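Local coordinates for fructokinase (Vibrio cholerae serotype O1, PDB 5EYN), which catalyses the ATP-dependent phosphorylation of fructose, as a fructokinase of the PfkB carbohydrate kinase family, at residues D30-G35 and T304-M309; A53-S58 and E83-Q88; R97-V102 and K118-Q123; Q184-T189 and L207-G212. One frame throughout, in Å; residues are numbered along the deposited sequence.

Interaction 1 of 4, residues D30-G35 and T304-M309; sequences DLIPDG and TQKGAM. With NA (sodium ion), chain F; FRU (beta-D-fructofuranose), chain B.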
loop_
_atom_site.group_PDB
_atom_site.type_symbol
_atom_site.label_atom_id
_atom_site.label_comp_id
_atom_site.label_asym_id
_atom_site.label_seq_id
_atom_site.Cartn_x
_atom_site.Cartn_y
_atom_site.Cartn_z
ATOM N N ASP A 30 -3.481 -6.797 -5.741
ATOM C CA ASP A 30 -3.654 -7.727 -4.642
ATOM C C ASP A 30 -2.297 -8.366 -4.332
ATOM O O ASP A 30 -1.670 -9.011 -5.189
ATOM C CB ASP A 30 -4.639 -8.845 -5.008
ATOM C CG ASP A 30 -6.091 -8.389 -5.091
ATOM O OD1 ASP A 30 -6.488 -7.441 -4.383
ATOM O OD2 ASP A 30 -6.849 -9.059 -5.831
ATOM N N LEU A 31 -1.844 -8.197 -3.104
ATOM C CA LEU A 31 -0.609 -8.805 -2.628
ATOM C C LEU A 31 -0.989 -10.105 -1.935
ATOM O O LEU A 31 -1.613 -10.106 -0.881
ATOM C CB LEU A 31 0.083 -7.830 -1.673
ATOM C CG LEU A 31 0.543 -6.520 -2.302
ATOM C CD1 LEU A 31 0.963 -5.532 -1.224
ATOM C CD2 LEU A 31 1.659 -6.734 -3.305
ATOM N N ILE A 32 -0.629 -11.215 -2.563
ATOM C CA ILE A 32 -1.114 -12.519 -2.143
ATOM C C ILE A 32 0.064 -13.352 -1.653
ATOM O O ILE A 32 1.017 -13.575 -2.403
ATOM C CB ILE A 32 -1.850 -13.240 -3.287
ATOM C CG1 ILE A 32 -3.029 -12.361 -3.734
ATOM C CG2 ILE A 32 -2.321 -14.619 -2.842
ATOM C CD1 ILE A 32 -3.947 -13.021 -4.757
ATOM N N PRO A 33 0.004 -13.802 -0.395
ATOM C CA PRO A 33 1.117 -14.590 0.148
ATOM C C PRO A 33 1.480 -15.774 -0.730
ATOM O O PRO A 33 0.607 -16.492 -1.218
ATOM C CB PRO A 33 0.571 -15.082 1.485
ATOM C CG PRO A 33 -0.419 -14.016 1.883
ATOM C CD PRO A 33 -1.068 -13.624 0.599
ATOM N N ASP A 34 2.779 -15.965 -0.920
ATOM C CA ASP A 34 3.289 -17.098 -1.677
ATOM C C ASP A 34 4.682 -17.381 -1.152
ATOM O O ASP A 34 5.680 -16.924 -1.716
ATOM C CB ASP A 34 3.308 -16.772 -3.171
ATOM C CG ASP A 34 3.457 -17.996 -4.040
ATOM O OD1 ASP A 34 2.759 -19.000 -3.792
ATOM O OD2 ASP A 34 4.275 -17.938 -4.980
ATOM N N GLY A 35 4.726 -18.112 -0.046
ATOM C CA GLY A 35 5.941 -18.283 0.729
ATOM C C GLY A 35 5.825 -17.365 1.925
ATOM O O GLY A 35 5.062 -16.397 1.894
ATOM N N THR A 304 -8.580 -22.092 -9.280
ATOM C CA THR A 304 -7.521 -23.085 -9.457
ATOM C C THR A 304 -6.121 -22.492 -9.384
ATOM O O THR A 304 -5.149 -23.235 -9.269
ATOM C CB THR A 304 -7.686 -23.816 -10.786
ATOM O OG1 THR A 304 -7.684 -22.884 -11.875
ATOM C CG2 THR A 304 -8.961 -24.646 -10.808
ATOM N N GLN A 305 -5.990 -21.171 -9.419
ATOM C CA GLN A 305 -4.699 -20.519 -9.263
ATOM C C GLN A 305 -4.838 -19.247 -8.416
ATOM O O GLN A 305 -5.907 -18.608 -8.370
ATOM C CB GLN A 305 -4.099 -20.125 -10.600
ATOM C CG GLN A 305 -3.667 -21.303 -11.463
ATOM C CD GLN A 305 -2.930 -20.833 -12.693
ATOM O OE1 GLN A 305 -3.467 -20.842 -13.787
ATOM N NE2 GLN A 305 -1.704 -20.402 -12.507
ATOM N N LYS A 306 -3.755 -18.903 -7.740
ATOM C CA LYS A 306 -3.672 -17.677 -6.963
ATOM C C LYS A 306 -3.773 -16.479 -7.885
ATOM O O LYS A 306 -3.236 -16.438 -8.983
ATOM C CB LYS A 306 -2.352 -17.628 -6.199
ATOM C CG LYS A 306 -2.317 -18.548 -4.997
ATOM C CD LYS A 306 -1.012 -18.422 -4.208
ATOM C CE LYS A 306 -0.988 -19.353 -3.029
ATOM N NZ LYS A 306 0.230 -19.137 -2.217
ATOM N N GLY A 307 -4.494 -15.470 -7.401
ATOM C CA GLY A 307 -4.736 -14.231 -8.128
ATOM C C GLY A 307 -6.130 -14.287 -8.706
ATOM O O GLY A 307 -6.569 -15.307 -9.217
ATOM N N ALA A 308 -6.859 -13.181 -8.612
ATOM C CA ALA A 308 -8.224 -13.125 -9.127
ATOM C C ALA A 308 -8.299 -13.394 -10.620
ATOM O O ALA A 308 -9.268 -13.965 -11.091
ATOM C CB ALA A 308 -8.843 -11.772 -8.823
ATOM N N MET A 309 -7.292 -12.958 -11.363
ATOM C CA MET A 309 -7.385 -13.019 -12.812
ATOM C C MET A 309 -6.695 -14.230 -13.415
ATOM O O MET A 309 -6.904 -14.558 -14.572
ATOM C CB MET A 309 -6.756 -11.788 -13.448
ATOM C CG MET A 309 -7.449 -10.508 -13.109
ATOM S SD MET A 309 -6.659 -9.129 -13.942
ATOM C CE MET A 309 -7.678 -7.771 -13.370
HETATM NA NA NA F . -7.457 -17.205 -9.144
HETATM C C1 FRU B . -11.722 -5.161 -4.150
HETATM C C2 FRU B . -11.254 -6.606 -4.040
HETATM C C3 FRU B . -9.914 -6.945 -4.660
HETATM C C4 FRU B . -10.094 -8.308 -5.242
HETATM C C5 FRU B . -11.551 -8.316 -5.546
HETATM C C6 FRU B . -12.202 -9.672 -5.426
HETATM O O1 FRU B . -11.995 -4.816 -5.473
HETATM O O2 FRU B . -11.213 -6.903 -2.677
HETATM O O3 FRU B . -8.937 -6.828 -3.670
HETATM O O4 FRU B . -9.368 -8.524 -6.404
HETATM O O5 FRU B . -12.202 -7.399 -4.683
HETATM O O6 FRU B . -13.579 -9.610 -5.704
HETATM O O HOH W 1 -5.755 -10.758 -7.660
HETATM O O HOH W 2 -8.304 -16.773 -11.302
HETATM O O HOH W 3 -8.386 -16.986 -7.400
#
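Lys-306 forms a salt bridge with Asp-34, and Ile-32 packs a methyl on the backbone of Gly-307, where the end of strand 28-33 meets the loop between helices 285-302 and 315-322. The strand belongs to the small sheet that, as in other PfkB kinases, probably forms the lid over the sugar site. The side chain of Lys-306 leaves its backbone with CG anti to the carbonyl carbon (chi1 -75°) and is extended from there to its ammonium. NZ lies 2.9 Å from Pro-33 O, in the carbonyl plane and on a lone pair, and 3.0 Å from Asp-34 OD1, which it meets on the anti side of the carboxylate. The other oxygen of Asp-34, OD2, is hydrogen-bonded to His-38 of the second subunit, so the carboxylate links the loop to the dimer partner. One residue back along the strand from Pro-33, Ile-32 CD1 rests 3.6 Å from Gly-307 N, whose hydrogen is taken by Asp-260. Gln-305 and Gly-307 give their carbonyl oxygens to a sodium ion, the latter at 2.1 Å; Ala-302 O and two waters complete its shell. Asp-30 holds the sugar with both oxygens: fructose O3 donates to OD1 and O4 to OD2, each at 2.6 Å. A water donates to the same OD2 at 2.7 Å and accepts from Ala-308 N. The chemistry implies a division of labour: direct charge pairing ties the loop to the strand end near the subunit interface, while a single water connects the sodium-bound loop to the aspartate that grips fructose.

Interaction 2 of 4, residues A53-S58 and E83-Q88; sequences AIARLS and EQVDCQ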
loop_
_atom_site.group_PDB
_atom_site.type_symbol
_atom_site.label_atom_id
_atom_site.label_comp_id
_atom_site.label_asym_id
_atom_site.label_seq_id
_atom_site.Cartn_x
_atom_site.Cartn_y
_atom_site.Cartn_z
ATOM N N ALA A 53 -12.386 -11.168 -17.213
ATOM C CA ALA A 53 -13.112 -12.418 -17.383
ATOM C C ALA A 53 -13.887 -12.391 -18.682
ATOM O O ALA A 53 -13.905 -13.373 -19.423
ATOM C CB ALA A 53 -14.053 -12.653 -16.249
ATOM N N ILE A 54 -14.565 -11.276 -18.944
ATOM C CA ILE A 54 -15.340 -11.136 -20.168
ATOM C C ILE A 54 -14.433 -11.205 -21.399
ATOM O O ILE A 54 -14.724 -11.912 -22.363
ATOM C CB ILE A 54 -16.144 -9.828 -20.137
ATOM C CG1 ILE A 54 -17.249 -9.941 -19.089
ATOM C CG2 ILE A 54 -16.729 -9.546 -21.495
ATOM C CD1 ILE A 54 -17.917 -8.618 -18.743
ATOM N N ALA A 55 -13.332 -10.467 -21.365
ATOM C CA ALA A 55 -12.392 -10.448 -22.475
ATOM C C ALA A 55 -11.804 -11.835 -22.759
ATOM O O ALA A 55 -11.665 -12.236 -23.913
ATOM C CB ALA A 55 -11.292 -9.433 -22.217
ATOM N N ARG A 56 -11.512 -12.588 -21.708
ATOM C CA ARG A 56 -10.927 -13.913 -21.882
ATOM C C ARG A 56 -11.888 -14.846 -22.581
ATOM O O ARG A 56 -11.458 -15.777 -23.249
ATOM C CB ARG A 56 -10.534 -14.505 -20.543
ATOM C CG ARG A 56 -9.356 -13.807 -19.925
ATOM C CD ARG A 56 -8.315 -14.758 -19.500
ATOM N NE ARG A 56 -7.166 -14.073 -18.926
ATOM C CZ ARG A 56 -6.458 -14.536 -17.914
ATOM N NH1 ARG A 56 -6.782 -15.684 -17.354
ATOM N NH2 ARG A 56 -5.427 -13.848 -17.469
ATOM N N LEU A 57 -13.180 -14.606 -22.426
ATOM C CA LEU A 57 -14.215 -15.399 -23.079
ATOM C C LEU A 57 -14.533 -14.856 -24.471
ATOM O O LEU A 57 -15.464 -15.326 -25.099
ATOM C CB LEU A 57 -15.480 -15.431 -22.210
ATOM C CG LEU A 57 -15.373 -16.182 -20.878
ATOM C CD1 LEU A 57 -16.587 -15.862 -20.005
ATOM C CD2 LEU A 57 -15.243 -17.674 -21.106
ATOM N N SER A 58 -13.732 -13.903 -24.946
ATOM C CA SER A 58 -13.855 -13.314 -26.286
ATOM C C SER A 58 -14.950 -12.235 -26.353
ATOM O O SER A 58 -15.396 -11.863 -27.434
ATOM C CB SER A 58 -14.072 -14.394 -27.361
ATOM O OG SER A 58 -15.451 -14.605 -27.582
ATOM N N GLU A 83 -4.837 -7.928 -21.710
ATOM C CA GLU A 83 -6.035 -8.757 -21.688
ATOM C C GLU A 83 -7.085 -8.332 -22.713
ATOM O O GLU A 83 -8.156 -8.922 -22.765
ATOM C CB GLU A 83 -6.645 -8.777 -20.283
ATOM C CG GLU A 83 -5.738 -9.391 -19.225
ATOM C CD GLU A 83 -5.572 -10.894 -19.366
ATOM O OE1 GLU A 83 -4.664 -11.450 -18.701
ATOM O OE2 GLU A 83 -6.341 -11.525 -20.128
ATOM N N GLN A 84 -6.766 -7.328 -23.527
ATOM C CA GLN A 84 -7.650 -6.891 -24.612
ATOM C C GLN A 84 -8.943 -6.283 -24.071
ATOM O O GLN A 84 -10.009 -6.370 -24.696
ATOM C CB GLN A 84 -7.942 -8.046 -25.576
ATOM C CG GLN A 84 -6.685 -8.716 -26.105
ATOM C CD GLN A 84 -7.001 -9.975 -26.882
ATOM O OE1 GLN A 84 -6.556 -11.070 -26.528
ATOM N NE2 GLN A 84 -7.795 -9.830 -27.922
ATOM N N VAL A 85 -8.830 -5.651 -22.907
ATOM C CA VAL A 85 -9.901 -4.856 -22.357
ATOM C C VAL A 85 -9.648 -3.440 -22.839
ATOM O O VAL A 85 -8.530 -2.951 -22.754
ATOM C CB VAL A 85 -9.865 -4.893 -20.819
ATOM C CG1 VAL A 85 -10.882 -3.924 -20.213
ATOM C CG2 VAL A 85 -10.116 -6.302 -20.311
ATOM N N ASP A 86 -10.669 -2.784 -23.367
ATOM C CA ASP A 86 -10.535 -1.396 -23.787
ATOM C C ASP A 86 -10.327 -0.538 -22.535
ATOM O O ASP A 86 -11.150 -0.558 -21.630
ATOM C CB ASP A 86 -11.803 -0.993 -24.547
ATOM C CG ASP A 86 -11.810 0.455 -25.004
ATOM O OD1 ASP A 86 -12.409 0.707 -26.070
ATOM O OD2 ASP A 86 -11.265 1.340 -24.318
ATOM N N CYS A 87 -9.202 0.164 -22.468
ATOM C CA CYS A 87 -8.880 0.969 -21.296
ATOM C C CYS A 87 -8.513 2.397 -21.665
ATOM O O CYS A 87 -7.820 3.088 -20.926
ATOM C CB CYS A 87 -7.775 0.319 -20.444
ATOM S SG CYS A 87 -6.323 -0.269 -21.346
ATOM N N GLN A 88 -9.040 2.854 -22.792
ATOM C CA GLN A 88 -8.884 4.249 -23.185
ATOM C C GLN A 88 -9.377 5.206 -22.090
ATOM O O GLN A 88 -8.870 6.317 -21.950
ATOM C CB GLN A 88 -9.660 4.522 -24.481
ATOM C CG GLN A 88 -9.434 3.508 -25.610
ATOM C CD GLN A 88 -8.053 3.585 -26.238
ATOM O OE1 GLN A 88 -7.027 3.490 -25.553
ATOM N NE2 GLN A 88 -8.023 3.743 -27.557
#
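Arg-56 and Glu-83 face each other across a bidentate salt bridge, formed side-on by the guanidinium. NE donates to Glu-83 OE2 at 2.9 Å and NH2 to Glu-83 OE1 at 2.8 Å, both bonds almost straight at the hydrogen. The two oxygens lie in the guanidinium plane, yet the nitrogens approach from above the carboxylate plane, because the two flat groups are turned 37° apart. Both chains start with CG anti to the carbonyl carbon, and both then bend at chi2: -71° in Glu-83, and -130° in Arg-56, a less usual value that swings CD round so that the rest of the chain can run to the carboxylate. The remaining nitrogen, NH1, is hydrogen-bonded to the carbonyls of Thr-310 and Leu-312, so the guanidinium is held on more than one side. One residue earlier on the helix, Ala-55 points its CB at the other backbone, 3.2 Å from Glu-83 O, and touches Val-85 CG2 at 3.8 Å. Val-85 has CG1 anti to the backbone N, which leaves CG2 beside that N to meet the alanine. Both helix ends here close in Schellman motifs, with Ser-58 and Gln-84 at positive phi. The contact therefore packs the C-terminal end of helix 46-56 against the turn by which helix 71-82 passes into edge strand 86-93, with Ser-61 of strand 61-68 touching both Ala-55 and Val-85.

Interaction 3 of 4, residues R97-V102 and K118-Q123; sequences RTSTVV and KPSADQ. With FRU (beta-D-fructofuranose), chain B.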
loop_
_atom_site.group_PDB
_atom_site.type_symbol
_atom_site.label_atom_id
_atom_site.label_comp_id
_atom_site.label_asym_id
_atom_site.label_seq_id
_atom_site.Cartn_x
_atom_site.Cartn_y
_atom_site.Cartn_z
ATOM N N ARG A 97 -3.088 7.478 -4.899
ATOM C CA ARG A 97 -2.416 6.241 -5.214
ATOM C C ARG A 97 -3.382 5.121 -5.580
ATOM O O ARG A 97 -4.533 5.086 -5.160
ATOM C CB ARG A 97 -1.577 5.831 -4.006
ATOM C CG ARG A 97 -0.339 6.703 -3.827
ATOM C CD ARG A 97 0.776 6.133 -4.657
ATOM N NE ARG A 97 1.893 7.038 -4.790
ATOM C CZ ARG A 97 2.070 7.867 -5.804
ATOM N NH1 ARG A 97 1.185 7.929 -6.790
ATOM N NH2 ARG A 97 3.140 8.651 -5.825
ATOM N N THR A 98 -2.879 4.192 -6.379
ATOM C CA THR A 98 -3.595 2.973 -6.725
ATOM C C THR A 98 -3.875 2.102 -5.519
ATOM O O THR A 98 -3.024 1.906 -4.643
ATOM C CB THR A 98 -2.785 2.170 -7.735
ATOM O OG1 THR A 98 -2.508 2.998 -8.859
ATOM C CG2 THR A 98 -3.521 0.915 -8.185
ATOM N N SER A 99 -5.092 1.586 -5.471
ATOM C CA SER A 99 -5.482 0.687 -4.406
ATOM C C SER A 99 -4.524 -0.504 -4.310
ATOM O O SER A 99 -4.177 -1.129 -5.314
ATOM C CB SER A 99 -6.894 0.185 -4.645
ATOM O OG SER A 99 -7.297 -0.658 -3.585
ATOM N N THR A 100 -4.135 -0.806 -3.081
ATOM C CA THR A 100 -3.208 -1.873 -2.746
ATOM C C THR A 100 -3.818 -2.671 -1.624
ATOM O O THR A 100 -4.092 -2.136 -0.557
ATOM C CB THR A 100 -1.867 -1.292 -2.305
ATOM O OG1 THR A 100 -1.354 -0.470 -3.343
ATOM C CG2 THR A 100 -0.862 -2.385 -2.013
ATOM N N VAL A 101 -4.030 -3.961 -1.874
ATOM C CA VAL A 101 -4.778 -4.792 -0.966
ATOM C C VAL A 101 -3.920 -5.979 -0.555
ATOM O O VAL A 101 -3.308 -6.645 -1.390
ATOM C CB VAL A 101 -6.066 -5.279 -1.644
ATOM C CG1 VAL A 101 -6.788 -6.299 -0.792
ATOM C CG2 VAL A 101 -6.974 -4.099 -1.949
ATOM N N VAL A 102 -3.850 -6.238 0.741
ATOM C CA VAL A 102 -3.124 -7.395 1.263
ATOM C C VAL A 102 -4.121 -8.516 1.534
ATOM O O VAL A 102 -5.131 -8.323 2.205
ATOM C CB VAL A 102 -2.355 -7.037 2.545
ATOM C CG1 VAL A 102 -1.632 -8.249 3.102
ATOM C CG2 VAL A 102 -1.377 -5.912 2.261
ATOM N N LYS A 118 -6.524 4.230 1.307
ATOM C CA LYS A 118 -7.863 4.722 1.578
ATOM C C LYS A 118 -7.767 6.223 1.811
ATOM O O LYS A 118 -7.171 6.646 2.776
ATOM C CB LYS A 118 -8.419 4.058 2.839
ATOM C CG LYS A 118 -8.591 2.546 2.696
ATOM C CD LYS A 118 -9.444 1.948 3.803
ATOM C CE LYS A 118 -8.884 2.240 5.168
ATOM N NZ LYS A 118 -9.675 1.552 6.222
ATOM N N PRO A 119 -8.353 7.038 0.929
ATOM C CA PRO A 119 -9.047 6.701 -0.317
ATOM C C PRO A 119 -8.064 6.537 -1.482
ATOM O O PRO A 119 -7.214 7.397 -1.697
ATOM C CB PRO A 119 -9.954 7.921 -0.528
ATOM C CG PRO A 119 -9.163 9.052 0.057
ATOM C CD PRO A 119 -8.437 8.484 1.230
ATOM N N SER A 120 -8.208 5.463 -2.245
ATOM C CA SER A 120 -7.385 5.286 -3.428
ATOM C C SER A 120 -7.937 6.096 -4.606
ATOM O O SER A 120 -9.011 6.706 -4.519
ATOM C CB SER A 120 -7.295 3.801 -3.779
ATOM O OG SER A 120 -8.594 3.220 -3.826
ATOM N N ALA A 121 -7.191 6.105 -5.698
ATOM C CA ALA A 121 -7.478 6.966 -6.827
ATOM C C ALA A 121 -8.890 6.808 -7.379
ATOM O O ALA A 121 -9.507 7.780 -7.813
ATOM C CB ALA A 121 -6.466 6.694 -7.935
ATOM N N ASP A 122 -9.377 5.577 -7.398
ATOM C CA ASP A 122 -10.695 5.278 -7.944
ATOM C C ASP A 122 -11.807 5.996 -7.196
ATOM O O ASP A 122 -12.865 6.233 -7.764
ATOM C CB ASP A 122 -10.932 3.755 -7.925
ATOM C CG ASP A 122 -10.628 3.150 -6.584
ATOM O OD1 ASP A 122 -11.572 2.896 -5.812
ATOM O OD2 ASP A 122 -9.428 2.950 -6.286
ATOM N N GLN A 123 -11.565 6.343 -5.938
ATOM C CA GLN A 123 -12.552 7.063 -5.144
ATOM C C GLN A 123 -12.765 8.501 -5.613
ATOM O O GLN A 123 -13.709 9.174 -5.182
ATOM C CB GLN A 123 -12.163 7.037 -3.658
ATOM C CG GLN A 123 -12.150 5.638 -3.077
ATOM C CD GLN A 123 -13.516 5.003 -3.119
ATOM O OE1 GLN A 123 -14.385 5.366 -2.348
ATOM N NE2 GLN A 123 -13.717 4.050 -4.027
HETATM C C1 FRU B . -11.722 -5.161 -4.150
HETATM C C2 FRU B . -11.254 -6.606 -4.040
HETATM C C3 FRU B . -9.914 -6.945 -4.660
HETATM C C4 FRU B . -10.094 -8.308 -5.242
HETATM C C5 FRU B . -11.551 -8.316 -5.546
HETATM C C6 FRU B . -12.202 -9.672 -5.426
HETATM O O1 FRU B . -11.995 -4.816 -5.473
HETATM O O2 FRU B . -11.213 -6.903 -2.677
HETATM O O3 FRU B . -8.937 -6.828 -3.670
HETATM O O4 FRU B . -9.368 -8.524 -6.404
HETATM O O5 FRU B . -12.202 -7.399 -4.683
HETATM O O6 FRU B . -13.579 -9.610 -5.704
HETATM O O HOH W 4 -7.038 2.009 -7.611
#
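Ser-120 lies against the backbone of Arg-97 and Ser-99, in a buried contact between the start of strand 99-103 and the loop after strand 113-115. Its CB points at the other segment, 3.3 Å from Arg-97 O and 3.6 Å from Ser-99 N. At the tip, OG sits between the backbone N and the carbonyl carbon (chi1 51°), from where it rests 3.6 Å from Ser-99 CB and donates to Asp-122 OD2 at 2.6 Å, on the syn side of the carboxylate. That same OD2 takes a hydrogen from a water, which in turn accepts from Ser-99 N at 2.9 Å; the carboxylate thus reaches the strand through a single water. The direct bond is a backbone one, Ala-121 N to Arg-97 O at 2.9 Å, with the donor above the carbonyl plane. Asp-122 also touches Asp-26, a fructose-binding residue, and Val-101 CG1 is 3.6 Å from fructose O3. Arg-97 heads away to Asp-70 and to Glu-178 of the second subunit. Strand 99-103 runs between 28-33 and 113-115 in the small sheet, probably the sugar-site lid as in other PfkB kinases, which also reaches the second subunit; the 3-10 segment that begins at Ala-121 packs beside the strand's beginning.

Interaction 4 of 4, residues Q184-T189 and L207-G212; sequences QELQAT and LQFLTG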
loop_
_atom_site.group_PDB
_atom_site.type_symbol
_atom_site.label_atom_id
_atom_site.label_comp_id
_atom_site.label_asym_id
_atom_site.label_seq_id
_atom_site.Cartn_x
_atom_site.Cartn_y
_atom_site.Cartn_z
ATOM N N GLN A 184 -21.585 3.690 8.269
ATOM C CA GLN A 184 -23.012 3.731 8.551
ATOM C C GLN A 184 -23.843 4.075 7.304
ATOM O O GLN A 184 -25.057 3.907 7.305
ATOM C CB GLN A 184 -23.302 4.712 9.696
ATOM C CG GLN A 184 -23.231 6.179 9.329
ATOM C CD GLN A 184 -21.819 6.759 9.259
ATOM O OE1 GLN A 184 -20.792 6.073 9.494
ATOM N NE2 GLN A 184 -21.761 8.050 8.938
ATOM N N GLU A 185 -23.180 4.551 6.248
ATOM C CA GLU A 185 -23.844 4.876 4.987
ATOM C C GLU A 185 -23.895 3.691 4.029
ATOM O O GLU A 185 -24.592 3.740 3.022
ATOM C CB GLU A 185 -23.141 6.069 4.332
ATOM C CG GLU A 185 -23.261 7.334 5.183
ATOM C CD GLU A 185 -22.517 8.541 4.655
ATOM O OE1 GLU A 185 -22.516 9.575 5.378
ATOM O OE2 GLU A 185 -21.955 8.493 3.542
ATOM N N LEU A 186 -23.171 2.627 4.335
ATOM C CA LEU A 186 -23.059 1.517 3.401
ATOM C C LEU A 186 -24.409 0.903 3.057
ATOM O O LEU A 186 -24.740 0.734 1.884
ATOM C CB LEU A 186 -22.130 0.452 3.979
ATOM C CG LEU A 186 -21.809 -0.757 3.091
ATOM C CD1 LEU A 186 -20.467 -1.395 3.468
ATOM C CD2 LEU A 186 -22.900 -1.802 3.204
ATOM N N GLN A 187 -25.191 0.531 4.059
ATOM C CA GLN A 187 -26.401 -0.226 3.775
ATOM C C GLN A 187 -27.336 0.546 2.860
ATOM O O GLN A 187 -27.779 0.035 1.841
ATOM C CB GLN A 187 -27.133 -0.612 5.051
ATOM C CG GLN A 187 -28.330 -1.532 4.805
ATOM C CD GLN A 187 -29.085 -1.851 6.072
ATOM O OE1 GLN A 187 -29.194 -1.016 6.964
ATOM N NE2 GLN A 187 -29.611 -3.064 6.160
ATOM N N ALA A 188 -27.628 1.786 3.215
ATOM C CA ALA A 188 -28.565 2.580 2.436
ATOM C C ALA A 188 -28.034 2.892 1.043
ATOM O O ALA A 188 -28.780 2.918 0.069
ATOM C CB ALA A 188 -28.883 3.863 3.162
ATOM N N THR A 189 -26.749 3.185 0.946
ATOM C CA THR A 189 -26.168 3.550 -0.345
ATOM C C THR A 189 -26.172 2.346 -1.293
ATOM O O THR A 189 -26.548 2.444 -2.460
ATOM C CB THR A 189 -24.741 4.075 -0.167
ATOM O OG1 THR A 189 -24.747 5.223 0.687
ATOM C CG2 THR A 189 -24.131 4.457 -1.486
ATOM N N LEU A 207 -26.436 -10.881 0.910
ATOM C CA LEU A 207 -27.875 -10.686 0.828
ATOM C C LEU A 207 -28.438 -10.577 2.224
ATOM O O LEU A 207 -29.221 -9.678 2.518
ATOM C CB LEU A 207 -28.538 -11.844 0.090
ATOM C CG LEU A 207 -30.063 -11.818 0.102
ATOM C CD1 LEU A 207 -30.570 -10.560 -0.568
ATOM C CD2 LEU A 207 -30.630 -13.050 -0.579
ATOM N N GLN A 208 -28.022 -11.481 3.104
ATOM C CA GLN A 208 -28.532 -11.467 4.470
ATOM C C GLN A 208 -28.100 -10.217 5.228
ATOM O O GLN A 208 -28.891 -9.624 5.949
ATOM C CB GLN A 208 -28.119 -12.737 5.220
ATOM C CG GLN A 208 -28.828 -13.955 4.666
ATOM C CD GLN A 208 -28.539 -15.236 5.416
ATOM O OE1 GLN A 208 -28.086 -15.227 6.566
ATOM N NE2 GLN A 208 -28.815 -16.358 4.766
ATOM N N PHE A 209 -26.852 -9.812 5.048
ATOM C CA PHE A 209 -26.338 -8.621 5.715
ATOM C C PHE A 209 -27.112 -7.385 5.273
ATOM O O PHE A 209 -27.530 -6.579 6.086
ATOM C CB PHE A 209 -24.853 -8.440 5.404
ATOM C CG PHE A 209 -24.254 -7.217 6.022
ATOM C CD1 PHE A 209 -23.813 -7.236 7.337
ATOM C CD2 PHE A 209 -24.134 -6.045 5.299
ATOM C CE1 PHE A 209 -23.265 -6.118 7.909
ATOM C CE2 PHE A 209 -23.574 -4.917 5.875
ATOM C CZ PHE A 209 -23.145 -4.955 7.177
ATOM N N LEU A 210 -27.313 -7.245 3.973
ATOM C CA LEU A 210 -27.921 -6.028 3.445
ATOM C C LEU A 210 -29.400 -5.921 3.757
ATOM O O LEU A 210 -29.943 -4.826 3.771
ATOM C CB LEU A 210 -27.711 -5.952 1.938
ATOM C CG LEU A 210 -26.281 -5.628 1.526
ATOM C CD1 LEU A 210 -26.079 -5.902 0.045
ATOM C CD2 LEU A 210 -25.908 -4.180 1.858
ATOM N N THR A 211 -30.043 -7.056 3.997
ATOM C CA THR A 211 -31.462 -7.087 4.319
ATOM C C THR A 211 -31.732 -7.340 5.803
ATOM O O THR A 211 -32.878 -7.281 6.237
ATOM C CB THR A 211 -32.191 -8.165 3.502
ATOM O OG1 THR A 211 -31.599 -9.444 3.762
ATOM C CG2 THR A 211 -32.131 -7.832 2.019
ATOM N N GLY A 212 -30.693 -7.627 6.583
ATOM C CA GLY A 212 -30.865 -7.881 8.005
ATOM C C GLY A 212 -31.643 -9.153 8.294
ATOM O O GLY A 212 -32.387 -9.236 9.275
#
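Leu-186 and Gln-187, near the start of helix 186-194, meet Phe-209 and Leu-210 in the last turn of helix 204-211, the closest pair of CA atoms being Gln-187 and Leu-210 at 6.0 Å. The second helix ends at Gly-212, whose positive phi (67°) closes a Schellman motif. Near that end Leu-210 O receives the polar bond of the contact: Gln-187 NE2 donates to it at 3.0 Å, arriving from well above the carbonyl plane, with the acceptor close to the plane of the amide. The glutamine reaches this far because CG is anti to the backbone N (chi1 -174°) and the chain stays extended beyond it. Leu-186 carries the apolar side. With its own CG also anti to N, it offers CD2 to two partners: Leu-210 CD2 at 4.1 Å and Phe-209 CE2 at 4.2 Å. The methyl comes to the edge of the ring, near its plane, and each pair of side chains crosses at about a right angle. This is plain helix-to-helix packing against the large sheet at strand 199-203, one of its interior strands. Leu-210 continues inward onto Val-190 and Met-191 of helix 186-194 and Phe-202 of strand 199-203, while Trp-180 touches Leu-186 and Leu-175 touches Phe-209.

Overall arrangement
From the N terminus, strand 28-33 opens the longest loop, which interaction 1 closes only at residues 304-309, so the other three contacts are nested within it. They follow one another in series without crossing: interaction 2 ties helix 46-56 to the turn before strand 86-93, interaction 3 folds the 118-123 loop onto strand 99-103, and interaction 4 pairs two helices beside the large sheet. Interactions 1 and 3 meet in the smaller sheet, share fructose and reach the second subunit. Interaction 2 touches interaction 1 where Arg-56 meets Met-309, whereas interaction 4 stands apart, its centre about 31 Å from that of interaction 2.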